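Local coordinates for protein shikimate dehydrogenase (NADP(+)) (Thermus thermophilus, PDB 2CY0) that binds shikimate and NADP(+) and, as a shikimate dehydrogenase, catalyses the reversible NADPH-linked reduction of 3-dehydroshikimate to shikimate on the pathway to chorismate, at residues A53-N58 / L88-R93; G111-K116 / K224-L229; L120-G125 / V164-A169; R173-A178 / L195-G200; S189-E194 / T212-E217. All coordinates share one frame; numbering follows the deposited sequence.

Contact 1 (A53-N58 / L88-R93); sequences AFRGVN and LQVEGR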
# COMPACT_ATOMS: atom_id res chain seq x y z
N ALA B 53 14.03 4.62 4.72
CA ALA B 53 14.55 3.30 5.05
C ALA B 53 13.61 2.27 5.67
O ALA B 53 14.07 1.21 6.08
CB ALA B 53 15.79 3.46 5.93
N PHE B 54 12.32 2.57 5.75
CA PHE B 54 11.38 1.62 6.33
C PHE B 54 10.16 1.35 5.44
O PHE B 54 9.64 2.25 4.79
CB PHE B 54 10.90 2.10 7.70
CG PHE B 54 11.97 2.09 8.76
CD1 PHE B 54 13.01 3.02 8.73
CD2 PHE B 54 11.96 1.13 9.76
CE1 PHE B 54 14.02 2.98 9.69
CE2 PHE B 54 12.97 1.09 10.72
CZ PHE B 54 14.00 2.02 10.69
N ARG B 55 9.73 0.10 5.40
CA ARG B 55 8.57 -0.27 4.61
C ARG B 55 7.32 0.23 5.35
O ARG B 55 6.34 0.65 4.73
CB ARG B 55 8.50 -1.79 4.45
CG ARG B 55 7.20 -2.31 3.85
CD ARG B 55 6.97 -1.83 2.42
NE ARG B 55 5.75 -2.41 1.86
CZ ARG B 55 5.34 -2.25 0.61
NH1 ARG B 55 6.06 -1.53 -0.25
NH2 ARG B 55 4.21 -2.83 0.20
N GLY B 56 7.38 0.19 6.67
CA GLY B 56 6.25 0.65 7.46
C GLY B 56 6.57 0.73 8.94
O GLY B 56 7.58 0.19 9.40
N VAL B 57 5.73 1.41 9.70
CA VAL B 57 5.95 1.54 11.13
C VAL B 57 4.65 1.66 11.89
O VAL B 57 3.62 2.04 11.33
CB VAL B 57 6.82 2.78 11.48
CG1 VAL B 57 8.19 2.68 10.84
CG2 VAL B 57 6.11 4.05 11.03
N ASN B 58 4.69 1.29 13.17
CA ASN B 58 3.53 1.43 14.03
C ASN B 58 3.78 2.69 14.84
O ASN B 58 4.92 3.04 15.13
CB ASN B 58 3.40 0.23 14.98
CG ASN B 58 2.74 -0.95 14.33
OD1 ASN B 58 3.20 -2.09 14.47
ND2 ASN B 58 1.67 -0.71 13.61
N LEU B 88 2.47 3.28 6.24
CA LEU B 88 3.00 2.50 5.13
C LEU B 88 3.84 3.41 4.23
O LEU B 88 3.41 4.52 3.89
CB LEU B 88 1.86 1.91 4.30
CG LEU B 88 2.21 1.40 2.90
CD1 LEU B 88 3.17 0.22 2.99
CD2 LEU B 88 0.94 0.99 2.17
N GLN B 89 5.02 2.95 3.83
CA GLN B 89 5.91 3.72 2.96
C GLN B 89 6.05 3.07 1.59
O GLN B 89 6.48 1.92 1.47
CB GLN B 89 7.29 3.88 3.60
CG GLN B 89 8.28 4.71 2.78
CD GLN B 89 8.92 3.92 1.65
OE1 GLN B 89 8.66 4.16 0.47
NE2 GLN B 89 9.76 2.96 2.01
N VAL B 90 5.70 3.83 0.56
CA VAL B 90 5.76 3.35 -0.81
C VAL B 90 6.24 4.50 -1.69
O VAL B 90 5.65 5.57 -1.69
CB VAL B 90 4.37 2.92 -1.29
CG1 VAL B 90 4.38 2.77 -2.75
CG2 VAL B 90 3.98 1.60 -0.64
N GLU B 91 7.31 4.26 -2.45
CA GLU B 91 7.88 5.28 -3.33
C GLU B 91 8.19 6.58 -2.59
O GLU B 91 8.02 7.67 -3.13
CB GLU B 91 6.95 5.57 -4.50
CG GLU B 91 7.33 4.86 -5.79
CD GLU B 91 6.33 5.10 -6.91
OE1 GLU B 91 5.72 6.19 -6.95
OE2 GLU B 91 6.16 4.20 -7.77
N GLY B 92 8.63 6.46 -1.34
CA GLY B 92 8.95 7.64 -0.56
C GLY B 92 7.74 8.35 0.01
O GLY B 92 7.90 9.31 0.77
N ARG B 93 6.55 7.89 -0.33
CA ARG B 93 5.33 8.50 0.18
C ARG B 93 4.87 7.76 1.44
O ARG B 93 5.12 6.56 1.58
CB ARG B 93 4.22 8.44 -0.87
CG ARG B 93 4.65 8.85 -2.27
CD ARG B 93 5.16 10.28 -2.33
NE ARG B 93 5.60 10.62 -3.68
CZ ARG B 93 6.15 11.78 -4.04
NH1 ARG B 93 6.34 12.74 -3.13
NH2 ARG B 93 6.52 11.98 -5.30
O HOH W 1 8.26 0.36 0.12
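R55 runs alongside L88, both reaching in one direction, at the end of an antiparallel strand pair in the mixed sheet of the substrate-binding domain. G56 and L88 form a non-hydrogen-bonded pair of that ladder, with CA atoms 4.4 Å apart, and just beyond it the backbone N of Q89 donates to R55 O at 2.8 Å. From there the R55 chain, bent about CB-CG (chi2 64°), runs past L88 to V90. L88 CD1 stands over one face of the guanidinium, displaced toward its rim and 3.9 Å from NE, while V90 CG2 approaches NH1 obliquely. At the edge, in the plane, sits a water that accepts from NH1 and donates to Q89 O, a bridge of 2.9 and 2.7 Å. The charged end is also held from beyond the pair: NE donates to W243 O of helix 229-244, and NH2 to L242 O of the second subunit, so this arginine belongs to the dimer contact too.

In Q89, CG is anti to the backbone N (chi1 -179°) and the chain then folds over, which brings NE2 to F54 O at 2.9 Å; the oxygen lies near the amide plane, but the donor stands 46° above the carbonyl plane. The other end of the same amide braces the type I' turn from V90 to R93: Q89 OE1 accepts from G92 N at 2.9 Å.

Contact 2 (G111-K116 / K224-L229); sequences GGIPLK and KVQTGL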
# COMPACT_ATOMS: atom_id res chain seq x y z
N GLY B 111 -12.91 -14.20 18.93
CA GLY B 111 -12.98 -14.66 20.30
C GLY B 111 -14.34 -15.18 20.71
O GLY B 111 -14.48 -15.78 21.78
N GLY B 112 -15.35 -14.95 19.87
CA GLY B 112 -16.69 -15.41 20.19
C GLY B 112 -17.64 -14.28 20.52
O GLY B 112 -18.78 -14.27 20.08
N ILE B 113 -17.16 -13.32 21.31
CA ILE B 113 -17.97 -12.18 21.71
C ILE B 113 -18.80 -11.66 20.55
O ILE B 113 -18.27 -11.16 19.56
CB ILE B 113 -17.09 -11.03 22.24
CG1 ILE B 113 -16.33 -11.51 23.48
CG2 ILE B 113 -17.95 -9.82 22.56
CD1 ILE B 113 -15.57 -10.42 24.19
N PRO B 114 -20.13 -11.77 20.65
CA PRO B 114 -20.98 -11.29 19.56
C PRO B 114 -21.09 -9.77 19.60
O PRO B 114 -21.05 -9.16 20.67
CB PRO B 114 -22.37 -11.88 19.73
CG PRO B 114 -22.52 -12.28 21.18
CD PRO B 114 -20.99 -12.35 21.67
N LEU B 115 -21.19 -9.17 18.42
CA LEU B 115 -21.34 -7.73 18.40
C LEU B 115 -22.79 -7.33 18.75
O LEU B 115 -23.34 -6.37 18.22
CB LEU B 115 -20.94 -7.20 17.01
CG LEU B 115 -19.44 -7.37 16.71
CD1 LEU B 115 -19.08 -6.91 15.30
CD2 LEU B 115 -18.56 -6.57 17.67
N LYS B 116 -23.41 -8.13 19.66
CA LYS B 116 -24.75 -7.82 20.17
C LYS B 116 -24.73 -6.58 21.06
O LYS B 116 -24.24 -6.62 22.18
CB LYS B 116 -25.22 -8.94 21.08
CG LYS B 116 -25.35 -10.31 20.44
CD LYS B 116 -26.00 -11.27 21.43
CE LYS B 116 -25.49 -12.71 21.31
NZ LYS B 116 -25.63 -13.40 22.59
N LYS B 224 -19.25 -12.99 29.39
CA LYS B 224 -18.15 -13.60 28.64
C LYS B 224 -17.08 -12.51 28.72
O LYS B 224 -17.41 -11.33 28.81
CB LYS B 224 -18.51 -13.82 27.16
CG LYS B 224 -19.75 -14.65 26.90
CD LYS B 224 -20.22 -14.48 25.45
CE LYS B 224 -20.10 -15.76 24.65
NZ LYS B 224 -21.22 -15.90 23.67
N VAL B 225 -15.81 -12.88 28.70
CA VAL B 225 -14.78 -11.86 28.79
C VAL B 225 -13.64 -12.09 27.81
O VAL B 225 -13.42 -13.20 27.33
CB VAL B 225 -14.19 -11.77 30.22
CG1 VAL B 225 -15.27 -11.32 31.19
CG2 VAL B 225 -13.63 -13.12 30.63
N GLN B 226 -12.92 -11.02 27.50
CA GLN B 226 -11.78 -11.09 26.60
C GLN B 226 -10.73 -10.14 27.14
O GLN B 226 -11.04 -9.01 27.53
CB GLN B 226 -12.19 -10.68 25.17
CG GLN B 226 -11.10 -10.91 24.13
CD GLN B 226 -11.57 -10.65 22.70
OE1 GLN B 226 -11.75 -9.50 22.29
NE2 GLN B 226 -11.79 -11.72 21.95
N THR B 227 -9.48 -10.60 27.19
CA THR B 227 -8.40 -9.76 27.67
C THR B 227 -8.07 -8.77 26.56
O THR B 227 -8.72 -8.76 25.51
CB THR B 227 -7.13 -10.57 27.98
OG1 THR B 227 -6.63 -11.15 26.76
CG2 THR B 227 -7.44 -11.68 28.97
N GLY B 228 -7.05 -7.95 26.79
CA GLY B 228 -6.65 -6.97 25.79
C GLY B 228 -5.66 -7.49 24.77
O GLY B 228 -5.32 -6.78 23.83
N LEU B 229 -5.19 -8.73 24.92
CA LEU B 229 -4.21 -9.26 23.97
C LEU B 229 -4.75 -9.59 22.58
O LEU B 229 -4.06 -9.38 21.59
CB LEU B 229 -3.51 -10.50 24.56
CG LEU B 229 -2.55 -10.20 25.72
CD1 LEU B 229 -1.90 -11.49 26.18
CD2 LEU B 229 -1.50 -9.20 25.28
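I113 and Q226 meet where the loop after helix 100-111 passes beside strand 224-226, an outermost strand, within this chain, of the parallel, Rossmann-type NADP-binding sheet. The contact rests on side-chain reach, since the nearest CA atoms of the two backbones, those of I113 and K224, are still 7.1 Å apart. I113 carries CG1 beside its backbone N, and the branch stays extended out to CD1 (chi2 -172°), so that the terminal methyl arrives at Q226 CB, 3.5 Å away. The two side chains run at a slant to each other. In Q226, CG is anti to the backbone N (chi1 -172°) and the chain continues straight, which carries the amide past the isoleucine to the helix end. There NE2 lies 3.6 Å from G111 CA, and it donates to A107 O one turn earlier in helix 100-111. A side chain on G111 would point at this nitrogen and collide with it. G112, with phi 110°, would press any CB against the preceding carbonyl oxygen, and here the chain leaves the helix.

K224 makes the outer, exposed margin. Its chain kinks in its last two torsions and crosses P114 at about a right angle. K116 NZ lies 5.2 Å from K224 NZ, a pair of like charges that probably repel mildly. At its far end the strand turns toward helix 229-244 and G228, a residue of the NADP(+) site, and T227 caps that turn: OG1 accepts weakly from L229 N at 3.4 Å.

Contact 3 (L120-G125 / V164-A169); sequences LVLGAG and VPLEKA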
# COMPACT_ATOMS: atom_id res chain seq x y z
N LEU B 120 -21.35 -0.36 25.73
CA LEU B 120 -20.90 0.84 26.42
C LEU B 120 -19.37 0.92 26.51
O LEU B 120 -18.71 -0.01 26.98
CB LEU B 120 -21.50 0.87 27.83
CG LEU B 120 -20.97 1.93 28.81
CD1 LEU B 120 -21.09 3.32 28.21
CD2 LEU B 120 -21.74 1.82 30.12
N VAL B 121 -18.82 2.03 26.03
CA VAL B 121 -17.38 2.24 26.08
C VAL B 121 -17.04 3.18 27.22
O VAL B 121 -17.50 4.33 27.26
CB VAL B 121 -16.85 2.86 24.76
CG1 VAL B 121 -15.37 3.20 24.90
CG2 VAL B 121 -17.07 1.91 23.61
N LEU B 122 -16.25 2.69 28.17
CA LEU B 122 -15.83 3.48 29.32
C LEU B 122 -14.54 4.20 28.96
O LEU B 122 -13.49 3.56 28.82
CB LEU B 122 -15.60 2.57 30.53
CG LEU B 122 -16.77 1.67 30.94
CD1 LEU B 122 -16.32 0.71 32.03
CD2 LEU B 122 -17.94 2.51 31.42
N GLY B 123 -14.62 5.52 28.81
CA GLY B 123 -13.44 6.30 28.46
C GLY B 123 -13.61 6.93 27.09
O GLY B 123 -13.84 6.24 26.11
N ALA B 124 -13.49 8.25 27.04
CA ALA B 124 -13.64 8.99 25.79
C ALA B 124 -12.29 9.50 25.29
O ALA B 124 -12.22 10.41 24.47
CB ALA B 124 -14.60 10.15 25.98
N GLY B 125 -11.22 8.91 25.82
CA GLY B 125 -9.89 9.32 25.41
C GLY B 125 -9.50 8.66 24.10
O GLY B 125 -10.35 8.11 23.39
N VAL B 164 -23.86 8.32 28.49
CA VAL B 164 -24.72 7.81 29.56
C VAL B 164 -24.02 7.84 30.92
O VAL B 164 -22.81 8.02 31.01
CB VAL B 164 -25.15 6.35 29.27
CG1 VAL B 164 -26.02 6.29 28.03
CG2 VAL B 164 -23.92 5.47 29.09
N PRO B 165 -24.80 7.72 32.00
CA PRO B 165 -24.23 7.72 33.35
C PRO B 165 -23.69 6.31 33.59
O PRO B 165 -24.12 5.37 32.93
CB PRO B 165 -25.43 8.04 34.23
CG PRO B 165 -26.55 7.34 33.50
CD PRO B 165 -26.28 7.73 32.06
N LEU B 166 -22.76 6.17 34.53
CA LEU B 166 -22.17 4.87 34.81
C LEU B 166 -23.22 3.80 35.06
O LEU B 166 -23.05 2.65 34.65
CB LEU B 166 -21.22 4.98 36.00
CG LEU B 166 -20.25 3.80 36.16
CD1 LEU B 166 -19.41 3.68 34.90
CD2 LEU B 166 -19.36 4.03 37.37
N GLU B 167 -24.32 4.17 35.73
CA GLU B 167 -25.40 3.22 36.03
C GLU B 167 -25.90 2.47 34.79
O GLU B 167 -26.31 1.32 34.89
CB GLU B 167 -26.59 3.93 36.67
CG GLU B 167 -26.37 4.46 38.08
CD GLU B 167 -25.37 5.60 38.14
OE1 GLU B 167 -25.08 6.20 37.08
OE2 GLU B 167 -24.88 5.90 39.24
N LYS B 168 -25.89 3.13 33.64
CA LYS B 168 -26.36 2.52 32.41
C LYS B 168 -25.64 1.23 32.06
O LYS B 168 -26.17 0.38 31.35
CB LYS B 168 -26.23 3.50 31.24
CG LYS B 168 -27.50 4.27 30.93
CD LYS B 168 -28.62 3.30 30.58
CE LYS B 168 -29.75 3.99 29.82
NZ LYS B 168 -30.80 3.02 29.42
N ALA B 169 -24.42 1.08 32.57
CA ALA B 169 -23.64 -0.12 32.31
C ALA B 169 -24.48 -1.38 32.50
O ALA B 169 -24.30 -2.36 31.79
CB ALA B 169 -22.41 -0.15 33.21
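Between L120 and A169 the flat group is a peptide unit, because every side chain that meets across this contact is aliphatic. L120 CD2 lies over one face of the peptide that joins K168 to A169, toward its A169 end: it is 3.7 Å from A169 N and 3.5 Å from A169 CA, the latter a close fit for two carbons. The aromatic rings of the neighbourhood come from strand 142-145: W143 touches both L120 and V164, and W145 touches both L122 and L166.

The two methyls of L120 divide the work. With CG anti to the backbone N (chi1 170°) the side chain leans out from the strand, so that CD2 reaches A169, including its CB at 3.7 Å, while CD1 meets V164 CG2, also at 3.7 Å. Two residues further along the strand, L122 has the other first torsion, CG beside the backbone N (chi1 -55°), and crosses L166 at about a right angle; L122 CD2 and L166 CD1 come to 4.0 Å. No hydrogen bond spans the two segments. The 3-10 segment 166-169 holds its own shape, with A169 N bonded to L166 O.

Strand 119-122 is an inner strand of the parallel Rossmann sheet, flanked by 142-145 and 174-177. V121 packs on helix 126-137, whereas L120 and L122 seat segment 164-169 against the sheet. Immediately after L122 the chain enters the NADP(+)-binding turn G123-G125, which leads into that helix.

Contact 4 (R173-A178 / L195-G200); sequences RLLVNA and LFPEEG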
# COMPACT_ATOMS: atom_id res chain seq x y z
N ARG B 173 -24.92 -4.77 26.84
CA ARG B 173 -24.66 -6.17 26.61
C ARG B 173 -23.20 -6.35 26.19
O ARG B 173 -22.70 -7.47 26.10
CB ARG B 173 -25.65 -6.72 25.57
CG ARG B 173 -27.11 -6.78 26.09
CD ARG B 173 -27.33 -7.95 27.06
NE ARG B 173 -28.56 -7.87 27.87
CZ ARG B 173 -28.68 -7.13 28.97
NH1 ARG B 173 -27.67 -6.39 29.41
NH2 ARG B 173 -29.82 -7.14 29.66
N LEU B 174 -22.52 -5.24 25.94
CA LEU B 174 -21.10 -5.23 25.58
C LEU B 174 -20.39 -4.12 26.34
O LEU B 174 -20.64 -2.93 26.12
CB LEU B 174 -20.89 -5.02 24.07
CG LEU B 174 -19.41 -4.99 23.67
CD1 LEU B 174 -18.77 -6.33 24.05
CD2 LEU B 174 -19.24 -4.72 22.18
N LEU B 175 -19.51 -4.51 27.26
CA LEU B 175 -18.77 -3.55 28.06
C LEU B 175 -17.31 -3.50 27.65
O LEU B 175 -16.66 -4.54 27.53
CB LEU B 175 -18.86 -3.90 29.54
CG LEU B 175 -20.01 -3.25 30.30
CD1 LEU B 175 -19.91 -3.64 31.76
CD2 LEU B 175 -19.92 -1.74 30.15
N VAL B 176 -16.80 -2.29 27.44
CA VAL B 176 -15.40 -2.10 27.04
C VAL B 176 -14.68 -1.07 27.90
O VAL B 176 -15.06 0.11 27.91
CB VAL B 176 -15.30 -1.63 25.57
CG1 VAL B 176 -13.84 -1.38 25.20
CG2 VAL B 176 -15.90 -2.66 24.64
N ASN B 177 -13.64 -1.50 28.61
CA ASN B 177 -12.89 -0.56 29.42
C ASN B 177 -11.80 0.10 28.58
O ASN B 177 -10.84 -0.55 28.16
CB ASN B 177 -12.24 -1.23 30.62
CG ASN B 177 -11.32 -0.29 31.37
OD1 ASN B 177 -11.74 0.81 31.76
ND2 ASN B 177 -10.07 -0.69 31.56
N ALA B 178 -11.97 1.39 28.33
CA ALA B 178 -11.01 2.15 27.54
C ALA B 178 -10.28 3.15 28.43
O ALA B 178 -9.69 4.12 27.94
CB ALA B 178 -11.72 2.87 26.40
N LEU B 195 -22.81 -2.39 39.29
CA LEU B 195 -23.29 -1.78 38.06
C LEU B 195 -23.04 -2.67 36.85
O LEU B 195 -23.31 -2.28 35.71
CB LEU B 195 -22.63 -0.41 37.87
CG LEU B 195 -22.92 0.58 38.99
CD1 LEU B 195 -22.19 1.89 38.73
CD2 LEU B 195 -24.42 0.81 39.09
N PHE B 196 -22.53 -3.87 37.09
CA PHE B 196 -22.24 -4.79 36.00
C PHE B 196 -23.47 -5.33 35.30
O PHE B 196 -24.47 -5.68 35.93
CB PHE B 196 -21.37 -5.95 36.50
CG PHE B 196 -19.92 -5.76 36.21
CD1 PHE B 196 -19.41 -6.02 34.94
CD2 PHE B 196 -19.06 -5.28 37.18
CE1 PHE B 196 -18.08 -5.78 34.64
CE2 PHE B 196 -17.72 -5.02 36.89
CZ PHE B 196 -17.23 -5.28 35.62
N PRO B 197 -23.42 -5.40 33.97
CA PRO B 197 -24.54 -5.90 33.19
C PRO B 197 -25.10 -7.21 33.68
O PRO B 197 -24.46 -8.00 34.36
CB PRO B 197 -23.99 -5.96 31.76
CG PRO B 197 -22.51 -5.98 31.95
CD PRO B 197 -22.30 -5.03 33.08
N GLU B 198 -26.35 -7.40 33.29
CA GLU B 198 -27.16 -8.55 33.64
C GLU B 198 -26.73 -9.74 32.79
O GLU B 198 -26.43 -10.81 33.30
CB GLU B 198 -28.62 -8.14 33.44
CG GLU B 198 -28.83 -6.74 34.09
CD GLU B 198 -29.93 -5.93 33.44
OE1 GLU B 198 -30.37 -6.31 32.33
OE2 GLU B 198 -30.32 -4.89 34.02
N GLU B 199 -26.68 -9.52 31.48
CA GLU B 199 -26.27 -10.53 30.50
C GLU B 199 -25.21 -9.87 29.63
O GLU B 199 -25.04 -8.65 29.72
CB GLU B 199 -27.45 -10.92 29.61
CG GLU B 199 -28.48 -11.81 30.24
CD GLU B 199 -28.90 -12.92 29.30
OE1 GLU B 199 -29.51 -12.61 28.25
OE2 GLU B 199 -28.60 -14.09 29.60
N GLY B 200 -24.49 -10.65 28.81
CA GLY B 200 -23.51 -10.03 27.94
C GLY B 200 -22.03 -10.39 28.00
O GLY B 200 -21.65 -11.51 28.34
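R173 reaches E198 through two bends: CG sits beside the backbone N (chi1 -68°), and the chain turns again about CB-CG (chi2 -76°), folding the guanidinium back over the loop that leads into strand 201-204. This is a crossover without an alpha helix in the Rossmann sheet, joining the adjacent parallel strands 174-177 and 201-204. NH2 and E198 OE1 form a salt bridge of 2.8 Å. The oxygen lies at the edge of the guanidinium, near its plane, and is met on its anti side; the two flat groups are turned 64° apart. E198 is exposed and poorly ordered, so the ion pair is probably mobile.

E199 takes the neighbouring position, its CB over one face of the guanidinium and 3.7 Å from NE, while R173 CD rests 3.6 Å from E199 O. The backbone N of E199 is buried beneath the arginine with no partner in the model. A serine in place of R173 would probably leave E198 without its counter-charge and uncover the E199 backbone.

Toward the interior L175 faces F196 and P197. It approaches the F196 ring obliquely, CD1 being 4.0 Å from CD1 of the phenylalanine; its approach to P197 is modelled too tightly to be relied on. F214 of helix 213-220 also packs on L175. The backbones come nearest at R173 and G200, whose positive phi and lack of CB suit the place: R173 O lies 3.3 Å from G200 CA.

Contact 5 (S189-E194 / T212-E217); sequences SPLPAE and TRFLRE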
# COMPACT_ATOMS: atom_id res chain seq x y z
N SER B 189 -10.77 -1.01 39.49
CA SER B 189 -11.65 -1.17 38.33
C SER B 189 -12.44 0.11 38.17
O SER B 189 -12.74 0.79 39.15
CB SER B 189 -12.61 -2.34 38.55
OG SER B 189 -13.60 -2.36 37.54
N PRO B 190 -12.80 0.47 36.94
CA PRO B 190 -13.57 1.69 36.73
C PRO B 190 -15.07 1.49 36.95
O PRO B 190 -15.82 2.46 37.06
CB PRO B 190 -13.24 2.05 35.29
CG PRO B 190 -13.17 0.70 34.65
CD PRO B 190 -12.38 -0.12 35.65
N LEU B 191 -15.50 0.24 37.02
CA LEU B 191 -16.91 -0.08 37.18
C LEU B 191 -17.23 -0.95 38.40
O LEU B 191 -16.81 -2.10 38.48
CB LEU B 191 -17.43 -0.79 35.93
CG LEU B 191 -18.92 -1.15 35.89
CD1 LEU B 191 -19.72 0.11 35.64
CD2 LEU B 191 -19.19 -2.18 34.80
N PRO B 192 -18.01 -0.41 39.35
CA PRO B 192 -18.40 -1.13 40.57
C PRO B 192 -19.18 -2.39 40.21
O PRO B 192 -20.10 -2.34 39.39
CB PRO B 192 -19.27 -0.12 41.31
CG PRO B 192 -18.76 1.20 40.83
CD PRO B 192 -18.56 0.96 39.36
N ALA B 193 -18.83 -3.51 40.84
CA ALA B 193 -19.49 -4.79 40.57
C ALA B 193 -21.01 -4.68 40.47
O ALA B 193 -21.63 -5.32 39.63
CB ALA B 193 -19.12 -5.79 41.66
N GLU B 194 -21.59 -3.85 41.33
CA GLU B 194 -23.03 -3.67 41.36
C GLU B 194 -23.62 -3.07 40.08
O GLU B 194 -24.81 -3.22 39.82
CB GLU B 194 -23.42 -2.80 42.56
CG GLU B 194 -22.87 -3.28 43.91
CD GLU B 194 -21.45 -2.79 44.18
OE1 GLU B 194 -21.03 -1.80 43.55
OE2 GLU B 194 -20.77 -3.37 45.05
N THR B 212 -7.43 -8.25 34.89
CA THR B 212 -7.71 -7.07 35.70
C THR B 212 -8.89 -7.31 36.63
O THR B 212 -9.59 -8.31 36.48
CB THR B 212 -8.03 -5.90 34.78
OG1 THR B 212 -9.10 -6.28 33.90
CG2 THR B 212 -6.83 -5.54 33.93
N ARG B 213 -9.10 -6.42 37.60
CA ARG B 213 -10.22 -6.58 38.52
C ARG B 213 -11.51 -6.49 37.70
O ARG B 213 -12.47 -7.22 37.96
CB ARG B 213 -10.22 -5.51 39.62
CG ARG B 213 -11.34 -5.74 40.65
CD ARG B 213 -11.27 -4.85 41.89
NE ARG B 213 -12.55 -4.87 42.61
CZ ARG B 213 -12.90 -4.02 43.57
NH1 ARG B 213 -12.06 -3.06 43.96
NH2 ARG B 213 -14.10 -4.10 44.14
N PHE B 214 -11.50 -5.61 36.70
CA PHE B 214 -12.64 -5.41 35.81
C PHE B 214 -13.08 -6.74 35.18
O PHE B 214 -14.26 -7.10 35.24
CB PHE B 214 -12.27 -4.42 34.69
CG PHE B 214 -13.33 -4.26 33.63
CD1 PHE B 214 -14.54 -3.63 33.91
CD2 PHE B 214 -13.12 -4.74 32.34
CE1 PHE B 214 -15.52 -3.47 32.93
CE2 PHE B 214 -14.09 -4.59 31.35
CZ PHE B 214 -15.29 -3.95 31.64
N LEU B 215 -12.13 -7.46 34.59
CA LEU B 215 -12.43 -8.74 33.95
C LEU B 215 -12.84 -9.81 34.96
O LEU B 215 -13.75 -10.60 34.71
CB LEU B 215 -11.23 -9.22 33.12
CG LEU B 215 -11.01 -8.40 31.84
CD1 LEU B 215 -9.77 -8.90 31.12
CD2 LEU B 215 -12.24 -8.52 30.94
N ARG B 216 -12.17 -9.83 36.10
CA ARG B 216 -12.51 -10.79 37.13
C ARG B 216 -13.94 -10.53 37.62
O ARG B 216 -14.72 -11.46 37.77
CB ARG B 216 -11.51 -10.70 38.28
CG ARG B 216 -10.16 -11.36 37.99
CD ARG B 216 -9.03 -10.68 38.76
NE ARG B 216 -7.76 -11.39 38.64
CZ ARG B 216 -7.40 -12.41 39.42
NH1 ARG B 216 -8.22 -12.84 40.37
NH2 ARG B 216 -6.23 -13.00 39.24
N GLU B 217 -14.28 -9.26 37.84
CA GLU B 217 -15.63 -8.91 38.29
C GLU B 217 -16.63 -9.38 37.23
O GLU B 217 -17.55 -10.15 37.53
CB GLU B 217 -15.78 -7.38 38.49
CG GLU B 217 -14.92 -6.78 39.62
CD GLU B 217 -15.17 -5.29 39.86
OE1 GLU B 217 -15.31 -4.52 38.88
OE2 GLU B 217 -15.22 -4.88 41.04
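S189 and E217 join the crossover loop that precedes strand 201-204 to helix 213-220 of the Rossmann-type domain, and an ST turn shapes the loop side. S189 turns OG away from its own N (chi1 170°); this oxygen accepts from L191 N at 3.3 Å and gives its own proton to E217 OE1 at 3.1 Å, meeting that oxygen from above the carboxylate plane. One hydroxyl thus ties the turn and also anchors it to the helix.

The tight part is this grip and the buried side chains just inward of it. S189 OG also sits 3.6 Å from F214 CA and at the edge of the F214 ring, near its plane. The buried L191 brings CD2 to the same ring's edge, 4.3 Å from CE1, and P190 stands obliquely to it. F214, buried as well, continues inward onto L175 and N177 of strand 174-177.

Outward the contact opens to solvent. There A193 CB is 4.1 Å from E217 OE2, and the exposed R213 touches S189 CB with its CB and CG, at 4.1 Å for CB. R213 NE forms a salt bridge to E217 OE2 one helical turn on, and its NH1 goes to S187 O. A glutamine at E217 would probably leave R213 without its counter-charge and weaken the tie between helix and loop. The other carboxylate oxygen has an awkward neighbour, whose repulsion S189 and R213 probably offset: E217 OE1 lies 2.9 Å from L191 O, two acceptors with no bond counted between them.

How the contacts relate
Contact 1 stands apart: it comes first along the chain, belongs to the mixed sheet of the substrate-binding domain, and its centre lies 33 to 41 Å from the centres of the other four, across the chain's centre. Contacts 2 to 5 all gather on the Rossmann-type NADP-binding domain. Contact 2 spans the sequence around the other three, tying the loop before strand 119-122 to edge strand 224-226. Contacts 3 and 4 follow one another, with centres about 10 Å apart and neighbouring strands 119-122 and 174-177. Contacts 4 and 5 interleave, their centres also about 10 Å apart, and L191 packs on L166, A169 and L175. Contact 1 thus samples the substrate-binding domain and contacts 2 to 5 the coenzyme domain.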